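Putative fructosamine-3-kinase (Thermobifida fusca YX, PDB 3F7W) probably acts as a kinase of the fructosamine kinase family, transferring phosphate to sugar-modified amines. Local coordinates at residues A[60-65]-A[85-90]; A[100-105]-A[235-240]; A[225-230]-A[257-262]. One frame throughout, in Å; residues are numbered along the deposited sequence.

Contact 1: residues A[60-65]-A[85-90]; sequences AEALGL and RTLAME. With EDO (1,2-ethanediol), chain G.
L87 and M89 of strand 86-90 carry the apolar part of the contact with helix 60-65. L87 puts CD1 against A62 CB at 4.1 Å. Its CD2 meets L65 CD1 at a similar distance. M89 is selenomethionine, bent at chi3 (69°), and its CE lies 3.5 Å from L65 CD1. That carbon pair is tight. The two side chains cross at about a right angle.

The second group of contacts involves E61. Its CG is anti to the backbone N (chi1 -172°) and the chain runs on extended, across L87 at about a right angle. L87 CD2 lies 3.4 Å from E61 CD. M89 CE is 3.6 Å from E61 OE2. These are van der Waals contacts: the methyl ends of L87 and M89 lie against the carboxylate.

The polar partners of E61 lie outside the strand. OE1 forms a salt bridge with K45 NZ, on neighbouring strand 41-46. An ethanediol, probably from the crystallisation liquor, also bonds to OE1, though one of those bonds is weak and the other doubtfully short. A sheet lysine paired with a helix glutamate is consistent with the N-lobe of the protein-kinase-like fold, where helix C packs on the sheet.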
# COMPACT_ATOMS: atom_id res chain seq x y z
N ALA A 60 11.13 5.81 0.74
CA ALA A 60 9.73 5.88 0.30
C ALA A 60 8.79 5.41 1.41
O ALA A 60 7.71 6.00 1.63
CB ALA A 60 9.53 5.01 -0.99
N GLU A 61 9.17 4.34 2.10
CA GLU A 61 8.37 3.83 3.19
C GLU A 61 8.45 4.77 4.43
O GLU A 61 7.42 5.05 5.02
CB GLU A 61 8.74 2.40 3.56
CG GLU A 61 7.71 1.83 4.60
CD GLU A 61 7.81 0.37 4.93
OE1 GLU A 61 8.47 -0.39 4.22
OE2 GLU A 61 7.19 -0.02 5.95
N ALA A 62 9.65 5.22 4.80
CA ALA A 62 9.80 6.10 5.99
C ALA A 62 8.98 7.39 5.79
O ALA A 62 8.23 7.83 6.70
CB ALA A 62 11.28 6.42 6.29
N LEU A 63 9.14 8.01 4.63
CA LEU A 63 8.43 9.26 4.32
C LEU A 63 6.94 9.00 4.17
O LEU A 63 6.10 9.81 4.60
CB LEU A 63 9.01 9.94 3.09
CG LEU A 63 10.47 10.46 3.19
CD1 LEU A 63 10.83 11.33 1.99
CD2 LEU A 63 10.71 11.22 4.49
N GLY A 64 6.60 7.87 3.56
CA GLY A 64 5.20 7.52 3.37
C GLY A 64 4.51 7.25 4.69
O GLY A 64 3.40 7.69 4.90
N LEU A 65 5.20 6.57 5.61
CA LEU A 65 4.64 6.33 6.95
C LEU A 65 4.42 7.66 7.69
O LEU A 65 3.36 7.86 8.33
CB LEU A 65 5.55 5.41 7.77
CG LEU A 65 5.56 3.92 7.46
CD1 LEU A 65 6.76 3.18 8.13
CD2 LEU A 65 4.21 3.25 7.83
N ARG A 85 19.27 1.85 4.74
CA ARG A 85 19.49 0.39 4.97
C ARG A 85 18.52 -0.24 6.00
O ARG A 85 18.46 -1.48 6.10
CB ARG A 85 20.90 0.15 5.55
CG ARG A 85 22.06 0.97 5.01
CD ARG A 85 22.39 0.56 3.60
NE ARG A 85 22.69 -0.87 3.51
CZ ARG A 85 22.83 -1.53 2.37
NH1 ARG A 85 22.68 -0.91 1.20
NH2 ARG A 85 23.07 -2.80 2.40
N THR A 86 17.86 0.60 6.81
CA THR A 86 17.22 0.16 8.07
C THR A 86 15.96 0.99 8.30
O THR A 86 15.95 2.21 8.07
CB THR A 86 18.15 0.36 9.25
OG1 THR A 86 19.48 -0.02 8.91
CG2 THR A 86 17.69 -0.43 10.49
N LEU A 87 14.90 0.33 8.73
CA LEU A 87 13.68 1.02 9.10
C LEU A 87 13.15 0.35 10.37
O LEU A 87 12.91 -0.86 10.37
CB LEU A 87 12.67 0.97 7.95
CG LEU A 87 11.27 1.54 8.16
CD1 LEU A 87 11.30 3.00 8.60
CD2 LEU A 87 10.39 1.38 6.89
N ALA A 88 13.07 1.13 11.45
CA ALA A 88 12.65 0.68 12.80
C ALA A 88 11.35 1.41 13.14
O ALA A 88 11.30 2.66 13.08
CB ALA A 88 13.69 1.01 13.85
N MSE A 89 10.32 0.64 13.47
CA MSE A 89 9.01 1.16 13.76
C MSE A 89 8.38 0.43 14.91
O MSE A 89 8.86 -0.60 15.36
CB MSE A 89 8.11 1.05 12.53
CG MSE A 89 7.69 -0.32 12.17
SE MSE A 89 6.64 -0.25 10.52
CE MSE A 89 8.15 0.23 9.38
N GLU A 90 7.25 0.98 15.34
CA GLU A 90 6.41 0.36 16.35
C GLU A 90 6.07 -1.10 16.01
O GLU A 90 5.70 -1.42 14.87
CB GLU A 90 5.17 1.25 16.42
CG GLU A 90 4.11 0.88 17.36
CD GLU A 90 2.96 1.90 17.34
OE1 GLU A 90 2.94 2.82 16.46
OE2 GLU A 90 2.07 1.75 18.21
C1 EDO G . 11.20 -2.20 2.55
O1 EDO G . 9.92 -2.83 2.50
C2 EDO G . 11.12 -0.93 1.77
O2 EDO G . 10.26 -0.11 2.53

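Contact 2: residues A[100-105]-A[235-240]; sequences EAAERF and DRVRDA
With CG anti to the backbone N (chi1 -178°), F105 sends its ring to V237, whose CG1 is anti to its own N (chi1 173°). The two side chains meet obliquely, with F105 CD2 4.0 Å from V237 CG1. The other branch of the valine, CG2, sits beside the backbone N and meets A102 CB at 3.7 Å.

The helices come close where the side chains are small. Their axes approach to 7.2 Å. V237 CA makes a CA-H...O contact with A102 O, at 3.6 Å. One turn on, A240 CB sits 3.2 Å from E103 O. A102 CB also rests on R236 CB.

Charges lie at the exposed margin. E103 OE2 is at the edge of the R236 guanidinium, near its plane. Its distance to R236 NE is 4.3 Å, beyond a salt bridge, so any attraction is probably modest. W202 of strand 200-203 and Y233 also pack on A102.

The segments cross at -37° with their N-to-C directions closer to parallel than antiparallel. This is a close-packed helix pair, with alanines at the interface and backbone carbonyls meeting carbon atoms. It joins helix 99-114 to helix 234-244 in the mainly helical C-lobe of the kinase-like fold.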
# COMPACT_ATOMS: atom_id res chain seq x y z
N GLU A 100 -16.27 -5.33 16.02
CA GLU A 100 -16.06 -4.07 16.72
C GLU A 100 -14.82 -3.33 16.20
O GLU A 100 -14.84 -2.11 15.99
CB GLU A 100 -15.89 -4.33 18.22
CG GLU A 100 -17.13 -4.91 18.93
CD GLU A 100 -17.42 -6.41 18.70
OE1 GLU A 100 -16.51 -7.24 18.41
OE2 GLU A 100 -18.61 -6.76 18.84
N ALA A 101 -13.74 -4.07 16.02
CA ALA A 101 -12.50 -3.52 15.48
C ALA A 101 -12.71 -3.08 14.03
O ALA A 101 -12.15 -2.10 13.59
CB ALA A 101 -11.39 -4.58 15.56
N ALA A 102 -13.52 -3.84 13.30
CA ALA A 102 -13.79 -3.55 11.90
C ALA A 102 -14.48 -2.20 11.73
O ALA A 102 -14.10 -1.40 10.86
CB ALA A 102 -14.62 -4.66 11.24
N GLU A 103 -15.51 -1.96 12.54
CA GLU A 103 -16.18 -0.66 12.50
C GLU A 103 -15.21 0.47 12.83
O GLU A 103 -15.19 1.52 12.17
CB GLU A 103 -17.34 -0.64 13.49
CG GLU A 103 -18.41 -1.67 13.18
CD GLU A 103 -19.49 -1.68 14.25
OE1 GLU A 103 -19.69 -0.61 14.89
OE2 GLU A 103 -20.12 -2.75 14.46
N ARG A 104 -14.36 0.25 13.82
CA ARG A 104 -13.43 1.28 14.23
C ARG A 104 -12.39 1.52 13.12
O ARG A 104 -12.05 2.67 12.82
CB ARG A 104 -12.78 0.90 15.56
CG ARG A 104 -13.79 0.90 16.73
CD ARG A 104 -13.10 0.59 18.04
NE ARG A 104 -12.27 1.73 18.39
CZ ARG A 104 -12.70 2.81 19.05
NH1 ARG A 104 -13.96 2.89 19.48
NH2 ARG A 104 -11.85 3.80 19.28
N PHE A 105 -11.97 0.45 12.46
CA PHE A 105 -10.98 0.55 11.38
C PHE A 105 -11.54 1.34 10.19
O PHE A 105 -10.83 2.11 9.57
CB PHE A 105 -10.54 -0.84 10.97
CG PHE A 105 -9.50 -0.86 9.89
CD1 PHE A 105 -8.38 -0.02 9.95
CD2 PHE A 105 -9.65 -1.69 8.79
CE1 PHE A 105 -7.41 -0.07 8.94
CE2 PHE A 105 -8.70 -1.73 7.80
CZ PHE A 105 -7.58 -0.90 7.87
N ASP A 235 -17.50 -5.76 4.82
CA ASP A 235 -18.68 -4.91 4.73
C ASP A 235 -18.84 -3.99 5.94
O ASP A 235 -19.27 -2.84 5.80
CB ASP A 235 -19.95 -5.74 4.54
CG ASP A 235 -20.04 -6.34 3.15
OD1 ASP A 235 -19.46 -5.75 2.23
OD2 ASP A 235 -20.72 -7.37 3.00
N ARG A 236 -18.50 -4.47 7.14
CA ARG A 236 -18.52 -3.61 8.32
C ARG A 236 -17.51 -2.47 8.24
O ARG A 236 -17.80 -1.36 8.66
CB ARG A 236 -18.26 -4.37 9.60
CG ARG A 236 -19.46 -5.16 10.09
CD ARG A 236 -19.21 -5.71 11.47
NE ARG A 236 -20.41 -6.30 12.08
CZ ARG A 236 -20.91 -7.49 11.78
NH1 ARG A 236 -20.35 -8.27 10.86
NH2 ARG A 236 -22.00 -7.92 12.42
N VAL A 237 -16.33 -2.75 7.69
CA VAL A 237 -15.31 -1.71 7.51
C VAL A 237 -15.85 -0.68 6.53
O VAL A 237 -15.81 0.49 6.82
CB VAL A 237 -13.96 -2.27 7.00
CG1 VAL A 237 -12.96 -1.10 6.64
CG2 VAL A 237 -13.36 -3.28 8.03
N ARG A 238 -16.35 -1.14 5.38
CA ARG A 238 -16.86 -0.22 4.35
C ARG A 238 -18.07 0.56 4.80
O ARG A 238 -18.18 1.73 4.50
CB ARG A 238 -17.18 -0.97 3.04
CG ARG A 238 -15.94 -1.40 2.29
CD ARG A 238 -16.23 -1.81 0.85
NE ARG A 238 -17.13 -2.96 0.79
CZ ARG A 238 -17.14 -3.87 -0.18
NH1 ARG A 238 -16.30 -3.80 -1.21
NH2 ARG A 238 -17.99 -4.85 -0.11
N ASP A 239 -19.00 -0.09 5.51
CA ASP A 239 -20.16 0.60 6.06
C ASP A 239 -19.78 1.71 7.03
O ASP A 239 -20.31 2.82 6.95
CB ASP A 239 -21.11 -0.39 6.78
CG ASP A 239 -21.86 -1.30 5.82
OD1 ASP A 239 -21.80 -1.10 4.60
OD2 ASP A 239 -22.52 -2.24 6.32
N ALA A 240 -18.88 1.41 7.96
CA ALA A 240 -18.38 2.41 8.92
C ALA A 240 -17.62 3.53 8.18
O ALA A 240 -17.86 4.70 8.44
CB ALA A 240 -17.51 1.75 9.99

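Contact 3: residues A[225-230]-A[257-262]; sequences MLALFG and LHQLHP
The helices that bring M225 and L228 against P262 and Q259 pass 9.7 Å apart at their segment axes and cross at -76°. Helix 257-262 is kinked. P262 has no N-H to give to the preceding turn, and H261 N bonds instead to Y145 OH.

The side chains meet in two patches. In the first, P262 packs against M225 and L228. M225 is selenomethionine, bent at chi2 (64°), and it slides past the proline in the opposite direction. Its SE lies 3.5 Å from P262 CB, and CE touches the same carbon. L228 CD2 reaches P262 CG at 4.0 Å.

In the second patch, the Q259 chain is extended beyond CG and crosses L228 obliquely. L228 CD1 packs on the amide, 3.7 Å from Q259 CD. L228 CB lies 3.4 Å from Q259 NE2. The amide nitrogen is also close to L228 N, but both are donors and do not bond. What holds NE2 is A224 O, just before the segment. NE2 also donates to a water at 3.1 Å, and that water gives a weak bond to A227 O. The amide thus bonds to the first helix directly through A224 and indirectly through A227.

Around the contact, T281 of helix 275-286 touches Q259. L234 and R238 of helix 234-244 touch A227. M225 also packs on D194 and W196, in the loop after strand 189-191. The HGD sequence there is consistent with the catalytic loop of kinase-like folds. Helix 219-229 thus touches that loop, helix 234-244 and helix 251-270, and the last of these packs in turn on helix 141-159.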
# COMPACT_ATOMS: atom_id res chain seq x y z
N MSE A 225 -8.64 -2.56 -3.03
CA MSE A 225 -7.60 -3.53 -2.69
C MSE A 225 -8.06 -4.42 -1.55
O MSE A 225 -7.76 -5.62 -1.54
CB MSE A 225 -6.27 -2.84 -2.35
CG MSE A 225 -5.12 -3.75 -2.13
SE MSE A 225 -4.71 -4.71 -3.81
CE MSE A 225 -2.80 -5.19 -3.52
N LEU A 226 -8.76 -3.84 -0.57
CA LEU A 226 -9.36 -4.66 0.50
C LEU A 226 -10.31 -5.71 -0.09
O LEU A 226 -10.32 -6.87 0.32
CB LEU A 226 -10.08 -3.78 1.52
CG LEU A 226 -9.18 -2.91 2.41
CD1 LEU A 226 -10.07 -1.95 3.23
CD2 LEU A 226 -8.27 -3.81 3.30
N ALA A 227 -11.07 -5.30 -1.10
CA ALA A 227 -12.01 -6.17 -1.75
C ALA A 227 -11.29 -7.23 -2.60
O ALA A 227 -11.71 -8.37 -2.62
CB ALA A 227 -13.02 -5.34 -2.60
N LEU A 228 -10.22 -6.85 -3.30
CA LEU A 228 -9.61 -7.74 -4.27
C LEU A 228 -9.19 -9.09 -3.66
O LEU A 228 -9.49 -10.14 -4.22
CB LEU A 228 -8.42 -7.05 -4.91
CG LEU A 228 -7.64 -7.80 -6.00
CD1 LEU A 228 -8.57 -8.23 -7.10
CD2 LEU A 228 -6.56 -6.90 -6.57
N PHE A 229 -8.48 -9.05 -2.55
CA PHE A 229 -8.06 -10.30 -1.87
C PHE A 229 -8.88 -10.57 -0.62
O PHE A 229 -8.64 -11.54 0.11
CB PHE A 229 -6.57 -10.27 -1.58
CG PHE A 229 -5.75 -10.12 -2.82
CD1 PHE A 229 -5.44 -11.22 -3.60
CD2 PHE A 229 -5.36 -8.86 -3.25
CE1 PHE A 229 -4.73 -11.06 -4.78
CE2 PHE A 229 -4.64 -8.70 -4.42
CZ PHE A 229 -4.34 -9.83 -5.19
N GLY A 230 -9.88 -9.74 -0.40
CA GLY A 230 -10.84 -9.95 0.69
C GLY A 230 -10.27 -9.45 2.01
O GLY A 230 -9.07 -9.21 2.13
N LEU A 257 -12.13 -1.32 -11.93
CA LEU A 257 -11.27 -0.29 -12.50
C LEU A 257 -10.09 -0.05 -11.59
O LEU A 257 -8.94 -0.04 -12.03
CB LEU A 257 -12.05 1.02 -12.70
CG LEU A 257 -11.26 2.24 -13.19
CD1 LEU A 257 -10.71 2.02 -14.57
CD2 LEU A 257 -12.15 3.50 -13.12
N HIS A 258 -10.39 0.11 -10.31
CA HIS A 258 -9.37 0.39 -9.30
C HIS A 258 -8.47 -0.78 -8.92
O HIS A 258 -7.46 -0.58 -8.24
CB HIS A 258 -10.00 0.98 -8.05
CG HIS A 258 -10.52 2.36 -8.25
ND1 HIS A 258 -9.69 3.45 -8.37
CD2 HIS A 258 -11.78 2.83 -8.38
CE1 HIS A 258 -10.41 4.54 -8.57
NE2 HIS A 258 -11.69 4.19 -8.58
N GLN A 259 -8.86 -1.99 -9.34
CA GLN A 259 -8.09 -3.19 -9.12
C GLN A 259 -7.10 -3.48 -10.24
O GLN A 259 -6.26 -4.37 -10.12
CB GLN A 259 -9.05 -4.39 -8.94
CG GLN A 259 -9.84 -4.31 -7.63
CD GLN A 259 -10.87 -5.40 -7.44
OE1 GLN A 259 -11.34 -6.01 -8.40
NE2 GLN A 259 -11.28 -5.62 -6.18
N LEU A 260 -7.17 -2.73 -11.33
CA LEU A 260 -6.29 -2.99 -12.47
C LEU A 260 -4.83 -2.74 -12.14
O LEU A 260 -3.96 -3.53 -12.51
CB LEU A 260 -6.74 -2.20 -13.70
CG LEU A 260 -8.11 -2.61 -14.27
CD1 LEU A 260 -8.49 -1.71 -15.46
CD2 LEU A 260 -8.18 -4.08 -14.66
N HIS A 261 -4.55 -1.65 -11.41
CA HIS A 261 -3.16 -1.34 -11.04
C HIS A 261 -2.55 -2.48 -10.22
O HIS A 261 -1.52 -3.03 -10.62
CB HIS A 261 -3.07 0.00 -10.29
CG HIS A 261 -1.79 0.18 -9.55
ND1 HIS A 261 -0.57 0.31 -10.20
CD2 HIS A 261 -1.52 0.22 -8.22
CE1 HIS A 261 0.39 0.42 -9.29
NE2 HIS A 261 -0.16 0.37 -8.09
N PRO A 262 -3.15 -2.85 -9.06
CA PRO A 262 -2.54 -3.94 -8.28
C PRO A 262 -2.44 -5.22 -9.04
O PRO A 262 -1.46 -5.94 -8.87
CB PRO A 262 -3.48 -4.10 -7.07
CG PRO A 262 -4.72 -3.41 -7.43
CD PRO A 262 -4.31 -2.29 -8.36
O HOH W 1 -13.28 -7.89 -5.62

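Overall arrangement
From the N terminus, contact 1 comes first. It closes a short loop of 19 residues, which includes strand 79-83, and ties helix 57-68 to the five-stranded sheet. Contact 2 opens later, on helix 99-114, and closes after 129 intervening residues, at helix 234-244. Contact 3 opens on helix 219-229, before contact 2 has closed, and ends on helix 251-270. Contacts 2 and 3 therefore cross, while contact 1 is in series with both. R238 NH1 packs on A227 CB and joins contacts 2 and 3 directly. Contact 1 does not touch either. It belongs to the sheet-containing lobe, and the other two tie together the helical lobe.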